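Local coordinates for protein autoinducer 2 sensor kinase/phosphatase luxQ (Vibrio cholerae, PDB 3C38) that senses the autoinducer AI-2 through its partner LuxP and switches between kinase and phosphatase activity in the quorum-sensing phosphorelay, at residues 135-140 / 159-164. Numbering follows the deposited sequence.
Sequences HILMRR and IVLNDN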
loop_
_atom_site.group_PDB
_atom_site.type_symbol
_atom_site.label_atom_id
_atom_site.label_comp_id
_atom_site.label_asym_id
_atom_site.label_seq_id
_atom_site.Cartn_x
_atom_site.Cartn_y
_atom_site.Cartn_z
ATOM N N HIS A 135 -1.596 0.549 8.952
ATOM C CA HIS A 135 -0.591 -0.272 8.271
ATOM C C HIS A 135 -0.373 0.263 6.845
ATOM O O HIS A 135 -1.321 0.460 6.078
ATOM C CB HIS A 135 -1.040 -1.732 8.276
ATOM C CG HIS A 135 -1.067 -2.335 9.644
ATOM N ND1 HIS A 135 0.000 -3.033 10.173
ATOM C CD2 HIS A 135 -1.990 -2.260 10.635
ATOM C CE1 HIS A 135 -0.264 -3.359 11.426
ATOM N NE2 HIS A 135 -1.467 -2.901 11.730
ATOM N N ILE A 136 0.888 0.507 6.501
ATOM C CA ILE A 136 1.233 1.087 5.213
ATOM C C ILE A 136 2.369 0.380 4.505
ATOM O O ILE A 136 3.333 -0.037 5.137
ATOM C CB ILE A 136 1.677 2.543 5.394
ATOM C CG1 ILE A 136 0.687 3.274 6.293
ATOM C CG2 ILE A 136 1.814 3.226 4.039
ATOM C CD1 ILE A 136 1.127 4.685 6.658
ATOM N N LEU A 137 2.243 0.235 3.187
ATOM C CA LEU A 137 3.300 -0.362 2.376
ATOM C C LEU A 137 3.960 0.863 1.745
ATOM O O LEU A 137 3.310 1.637 1.037
ATOM C CB LEU A 137 2.722 -1.268 1.293
ATOM C CG LEU A 137 2.153 -2.601 1.787
ATOM C CD1 LEU A 137 1.350 -3.277 0.676
ATOM C CD2 LEU A 137 3.303 -3.495 2.245
ATOM N N MET A 138 5.237 1.072 2.042
ATOM C CA MET A 138 5.927 2.224 1.503
ATOM C C MET A 138 7.151 1.850 0.707
ATOM O O MET A 138 7.749 0.795 0.918
ATOM C CB MET A 138 6.333 3.179 2.617
ATOM C CG MET A 138 5.209 4.035 3.125
ATOM S SD MET A 138 5.873 5.396 4.056
ATOM C CE MET A 138 6.661 6.319 2.786
ATOM N N ARG A 139 7.519 2.735 -0.210
ATOM C CA ARG A 139 8.681 2.515 -1.051
ATOM C C ARG A 139 9.312 3.854 -1.407
ATOM O O ARG A 139 8.615 4.842 -1.649
ATOM C CB ARG A 139 8.277 1.745 -2.309
ATOM C CG ARG A 139 9.445 1.275 -3.158
ATOM C CD ARG A 139 8.963 0.300 -4.213
ATOM N NE ARG A 139 10.053 -0.148 -5.076
ATOM C CZ ARG A 139 10.578 0.588 -6.048
ATOM N NH1 ARG A 139 10.106 1.808 -6.285
ATOM N NH2 ARG A 139 11.571 0.101 -6.778
ATOM N N ARG A 140 10.642 3.876 -1.419
ATOM C CA ARG A 140 11.405 5.089 -1.720
ATOM C C ARG A 140 12.120 5.005 -3.077
ATOM O O ARG A 140 12.657 3.963 -3.447
ATOM C CB ARG A 140 12.453 5.309 -0.618
ATOM C CG ARG A 140 13.112 6.665 -0.631
ATOM C CD ARG A 140 14.261 6.743 0.375
ATOM N NE ARG A 140 15.348 5.848 0.009
ATOM C CZ ARG A 140 16.611 6.009 0.388
ATOM N NH1 ARG A 140 16.956 7.040 1.150
ATOM N NH2 ARG A 140 17.534 5.140 -0.009
ATOM N N ILE A 159 0.804 2.896 0.311
ATOM C CA ILE A 159 -0.521 2.307 0.149
ATOM C C ILE A 159 -1.020 2.033 1.557
ATOM O O ILE A 159 -0.381 1.288 2.299
ATOM C CB ILE A 159 -0.483 0.945 -0.549
ATOM C CG1 ILE A 159 0.080 1.075 -1.953
ATOM C CG2 ILE A 159 -1.880 0.382 -0.652
ATOM C CD1 ILE A 159 0.344 -0.289 -2.590
ATOM N N VAL A 160 -2.146 2.630 1.935
ATOM C CA VAL A 160 -2.696 2.393 3.265
ATOM C C VAL A 160 -3.609 1.177 3.196
ATOM O O VAL A 160 -4.570 1.154 2.422
ATOM C CB VAL A 160 -3.514 3.601 3.775
ATOM C CG1 VAL A 160 -4.160 3.247 5.129
ATOM C CG2 VAL A 160 -2.615 4.822 3.911
ATOM N N LEU A 161 -3.305 0.168 4.007
ATOM C CA LEU A 161 -4.089 -1.062 4.021
ATOM C C LEU A 161 -5.428 -0.955 4.759
ATOM O O LEU A 161 -6.427 -1.522 4.313
ATOM C CB LEU A 161 -3.252 -2.199 4.612
ATOM C CG LEU A 161 -1.950 -2.429 3.834
ATOM C CD1 LEU A 161 -1.151 -3.538 4.477
ATOM C CD2 LEU A 161 -2.259 -2.783 2.374
ATOM N N ASN A 162 -5.447 -0.236 5.876
ATOM C CA ASN A 162 -6.674 -0.076 6.654
ATOM C C ASN A 162 -7.782 0.463 5.768
ATOM O O ASN A 162 -7.607 1.480 5.095
ATOM C CB ASN A 162 -6.456 0.900 7.826
ATOM C CG ASN A 162 -5.349 0.436 8.762
ATOM O OD1 ASN A 162 -4.211 0.194 8.333
ATOM N ND2 ASN A 162 -5.678 0.292 10.039
ATOM N N ASP A 163 -8.915 -0.229 5.772
ATOM C CA ASP A 163 -10.073 0.181 4.993
ATOM C C ASP A 163 -9.840 0.343 3.498
ATOM O O ASP A 163 -10.647 0.978 2.814
ATOM C CB ASP A 163 -10.626 1.490 5.549
ATOM C CG ASP A 163 -11.129 1.344 6.965
ATOM O OD1 ASP A 163 -10.937 2.291 7.744
ATOM O OD2 ASP A 163 -11.718 0.286 7.292
ATOM N N ASN A 164 -8.757 -0.222 2.978
ATOM C CA ASN A 164 -8.510 -0.099 1.547
ATOM C C ASN A 164 -9.358 -1.152 0.818
ATOM O O ASN A 164 -8.869 -2.227 0.442
ATOM C CB ASN A 164 -7.040 -0.310 1.211
ATOM C CG ASN A 164 -6.715 0.167 -0.175
ATOM O OD1 ASN A 164 -7.513 -0.017 -1.094
ATOM N ND2 ASN A 164 -5.549 0.794 -0.343
#
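Leu-161 sets its CD2 methyl against CD1 of Leu-137, 4.0 Å away, the side chains crossing at about a right angle on the sheet face shared with Ile-159 under helix 22-47. Below run neighbouring antiparallel strands of the five-stranded sheet in this periplasmic Cache-type domain. Leu-137 and Ile-159 form the hydrogen-bonded pair (Leu-137 N to Ile-159 O, 3.0 Å, and Ile-159 N to Leu-137 O, 2.9 Å), Ile-136 and Val-160 a non-hydrogen-bonded pair on the other face. The strand ends at Val-160, but Leu-161 N carries the pairing on with a straight bond to His-135 O, and Asn-162 OD1 then takes the His-135 N-H at 2.7 Å, nearly straight at 167°. With Asn-162 CG beside its own backbone N (chi1 -59°), the amide end comes near the strand, and Asn-162 ND2 binds Ser-133 O. Amide and His-135 ring planes are 13° apart, OD1 at the ring's edge; His-135 ND1 bonds Tyr-231 OH. Asn-164 N closes the type II turn on Leu-161 O, while its ND2 ties back to Val-160 O and its OD1 N-caps helix 165-174 at Leu-167 N. A side-chain carbonyl thus stands in for Leu-161 O, taken by the turn, satisfying a buried N-H where the chain leaves the sheet.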